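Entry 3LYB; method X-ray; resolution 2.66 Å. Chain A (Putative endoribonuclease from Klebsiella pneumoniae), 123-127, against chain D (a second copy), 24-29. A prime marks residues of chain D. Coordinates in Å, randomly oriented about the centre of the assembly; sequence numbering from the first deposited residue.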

ATOM      1  N   PRO A 123      -3.447 -26.892  27.871  1.00 43.93           N
ATOM      2  CA  PRO A 123      -3.400 -25.643  28.629  1.00 41.93           C
ATOM      3  C   PRO A 123      -4.502 -24.684  28.191  1.00 40.24           C
ATOM      4  O   PRO A 123      -5.181 -24.917  27.180  1.00 40.56           O
ATOM      5  CB  PRO A 123      -2.044 -25.071  28.238  1.00 41.86           C
ATOM      6  CG  PRO A 123      -1.875 -25.497  26.806  1.00 42.59           C
ATOM      7  CD  PRO A 123      -2.634 -26.797  26.633  1.00 43.54           C
ATOM      8  N   VAL A 124      -4.687 -23.628  28.965  1.00 37.93           N
ATOM      9  CA  VAL A 124      -5.522 -22.518  28.584  1.00 36.11           C
ATOM     10  C   VAL A 124      -4.773 -21.726  27.498  1.00 34.85           C
ATOM     11  O   VAL A 124      -3.549 -21.659  27.510  1.00 34.12           O
ATOM     12  CB  VAL A 124      -5.854 -21.704  29.854  1.00 36.71           C
ATOM     13  CG1 VAL A 124      -5.945 -20.232  29.592  1.00 37.27           C
ATOM     14  CG2 VAL A 124      -7.145 -22.227  30.496  1.00 36.34           C
ATOM     15  N   SER A 125      -5.503 -21.155  26.543  1.00 33.75           N
ATOM     16  CA  SER A 125      -4.884 -20.650  25.316  1.00 32.92           C
ATOM     17  C   SER A 125      -5.358 -19.258  24.846  1.00 31.98           C
ATOM     18  O   SER A 125      -6.545 -18.965  24.844  1.00 31.87           O
ATOM     19  CB  SER A 125      -5.123 -21.675  24.208  1.00 33.13           C
ATOM     20  OG  SER A 125      -4.627 -21.239  22.951  1.00 35.03           O
ATOM     21  N   THR A 126      -4.416 -18.411  24.449  1.00 30.75           N
ATOM     22  CA  THR A 126      -4.728 -17.161  23.746  1.00 29.58           C
ATOM     23  C   THR A 126      -3.850 -17.118  22.512  1.00 28.25           C
ATOM     24  O   THR A 126      -2.684 -17.452  22.580  1.00 28.57           O
ATOM     25  CB  THR A 126      -4.442 -15.899  24.601  1.00 29.78           C
ATOM     26  OG1 THR A 126      -5.137 -15.983  25.838  1.00 30.43           O
ATOM     27  CG2 THR A 126      -4.945 -14.653  23.909  1.00 30.80           C
ATOM     28  N   VAL A 127      -4.414 -16.697  21.399  1.00 27.42           N
ATOM     29  CA  VAL A 127      -3.753 -16.712  20.113  1.00 27.35           C
ATOM     30  C   VAL A 127      -4.060 -15.412  19.372  1.00 28.03           C
ATOM     31  O   VAL A 127      -5.230 -15.075  19.127  1.00 28.56           O
ATOM     32  CB  VAL A 127      -4.310 -17.856  19.259  1.00 27.33           C
ATOM     33  CG1 VAL A 127      -3.873 -17.713  17.805  1.00 26.41           C
ATOM     34  CG2 VAL A 127      -3.918 -19.230  19.848  1.00 27.42           C
TER
ATOM     35  N   ILE D  24      -8.013 -18.741  38.593  1.00 42.40           N
ATOM     36  CA  ILE D  24      -8.570 -19.386  37.420  1.00 41.34           C
ATOM     37  C   ILE D  24      -8.183 -18.599  36.175  1.00 40.84           C
ATOM     38  O   ILE D  24      -8.478 -17.398  36.067  1.00 41.24           O
ATOM     39  CB  ILE D  24     -10.093 -19.620  37.549  1.00 41.42           C
ATOM     40  CG1 ILE D  24     -10.337 -20.706  38.625  1.00 41.77           C
ATOM     41  CG2 ILE D  24     -10.700 -20.006  36.197  1.00 39.90           C
ATOM     42  CD1 ILE D  24     -11.770 -21.240  38.752  1.00 40.76           C
ATOM     43  N   PHE D  25      -7.494 -19.290  35.260  1.00 39.62           N
ATOM     44  CA  PHE D  25      -7.153 -18.769  33.933  1.00 38.01           C
ATOM     45  C   PHE D  25      -8.172 -19.196  32.902  1.00 36.68           C
ATOM     46  O   PHE D  25      -8.491 -20.365  32.765  1.00 35.93           O
ATOM     47  CB  PHE D  25      -5.777 -19.264  33.500  1.00 38.40           C
ATOM     48  CG  PHE D  25      -4.676 -18.779  34.366  1.00 40.05           C
ATOM     49  CD1 PHE D  25      -4.120 -19.623  35.339  1.00 42.48           C
ATOM     50  CD2 PHE D  25      -4.208 -17.470  34.245  1.00 41.56           C
ATOM     51  CE1 PHE D  25      -3.082 -19.177  36.188  1.00 44.46           C
ATOM     52  CE2 PHE D  25      -3.165 -16.996  35.074  1.00 44.66           C
ATOM     53  CZ  PHE D  25      -2.595 -17.854  36.055  1.00 45.53           C
ATOM     54  N   LEU D  26      -8.700 -18.220  32.187  1.00 36.16           N
ATOM     55  CA  LEU D  26      -9.544 -18.492  31.042  1.00 35.07           C
ATOM     56  C   LEU D  26      -8.731 -18.328  29.793  1.00 34.49           C
ATOM     57  O   LEU D  26      -7.811 -17.495  29.732  1.00 34.31           O
ATOM     58  CB  LEU D  26     -10.715 -17.525  30.989  1.00 34.79           C
ATOM     59  CG  LEU D  26     -11.898 -17.840  31.895  1.00 35.26           C
ATOM     60  CD1 LEU D  26     -11.573 -17.564  33.367  1.00 33.72           C
ATOM     61  CD2 LEU D  26     -13.113 -17.040  31.444  1.00 35.25           C
ATOM     62  N   SER D  27      -9.067 -19.143  28.803  1.00 33.68           N
ATOM     63  CA  SER D  27      -8.630 -18.907  27.451  1.00 33.10           C
ATOM     64  C   SER D  27      -9.193 -17.585  26.956  1.00 32.13           C
ATOM     65  O   SER D  27     -10.242 -17.140  27.437  1.00 31.83           O
ATOM     66  CB  SER D  27      -9.100 -20.035  26.548  1.00 33.04           C
ATOM     67  OG  SER D  27      -8.373 -21.216  26.835  1.00 35.13           O
ATOM     68  N   GLY D  28      -8.476 -16.967  26.007  1.00 31.38           N
ATOM     69  CA  GLY D  28      -8.992 -15.863  25.202  1.00 30.02           C
ATOM     70  C   GLY D  28     -10.309 -16.305  24.583  1.00 29.58           C
ATOM     71  O   GLY D  28     -10.465 -17.455  24.187  1.00 28.94           O
ATOM     72  N   ILE D  29     -11.279 -15.407  24.579  1.00 29.81           N
ATOM     73  CA  ILE D  29     -12.623 -15.735  24.151  1.00 30.56           C
ATOM     74  C   ILE D  29     -13.023 -14.821  22.991  1.00 31.21           C
ATOM     75  O   ILE D  29     -12.769 -13.602  23.019  1.00 30.66           O
ATOM     76  CB  ILE D  29     -13.610 -15.691  25.354  1.00 30.30           C
ATOM     77  CG1 ILE D  29     -13.487 -16.981  26.160  1.00 29.93           C
ATOM     78  CG2 ILE D  29     -15.058 -15.530  24.895  1.00 31.11           C
ATOM     79  CD1 ILE D  29     -14.311 -17.002  27.454  1.00 29.57           C
TER

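This is a small contact between two copies of one protein that combines two hydrogen bonds to the backbone of Ser125, by which a strand of chain A is fastened to a stretch of chain D, with the packing of Val124 alongside them.

The two segments run in roughly the same direction, their end-to-end vectors differing by 34°, and they come closest in register at Ser125 with Ser27′ and Thr126 with Gly28′, where the CA atoms of each pair lie 4.7 Å apart. Such a spacing is close enough for backbone groups to reach across, and Ser125 uses both of its own. Ser125 N donates to the side-chain oxygen OG of Ser27′ at 2.9 Å, with an N-H...O angle of 170°, so the hydrogen points almost straight at its acceptor. Ser125 O accepts from the amide N of Gly28′ at 3.0 Å; here the angle is 137°, a more bent and less ideal arrangement.

In the first of these bonds a side chain stands where a neighbouring strand would ordinarily offer a carbonyl. Serine suits this role because its short side chain places a hydroxyl oxygen close to its own backbone. The CA-to-CB bond of Ser27′ points sideways, and the m rotamer about it brings OG to the amide of Ser125. The same oxygen is also hydrogen-bonded elsewhere in the structure. Ser125 itself contributes through its main chain: its CA-to-CB bond points away from chain D, and its own hydroxyl is satisfied elsewhere.

Val124 supplies the apolar part of the contact and has the largest covered area of any residue here, 71 Å². Its CA-to-CB bond points toward chain D, and its two methyl groups lie against the chain from Phe25′ to Ser27′. Val124 CG2 approaches the carbonyl O of Phe25′ at 3.2 Å, while Val124 CG1 lies 3.3 Å from O of Leu26′ and 3.4 Å from N of Ser27′. These are close packing contacts against polar backbone atoms. Val124 CG1 also meets CB of Phe25′ at 4.0 Å, an apolar contact; the Phe25′ side chain starts toward chain A, but its end leads away, so the ring is not what Val124 packs against. A branched, compact side chain fits this place, since its methyls can spread over a backbone surface without needing a polar partner. The CA-to-CB bond of Leu26′ points away, and the residue meets Val124 through its carbonyl O.

At Gly28′ the absence of a side chain matters. A CB there would point toward chain A and, in ideal geometry, would lie 3.2 Å from CG2 of Thr126, a tight approach. Glycine leaves that space free while its amide reaches Ser125. Thr126 OG1 also lies 3.5 Å from N of Gly28′, so the threonine flanks the same amide. In all, the two stretches bury 250 Å² between them, a modest area.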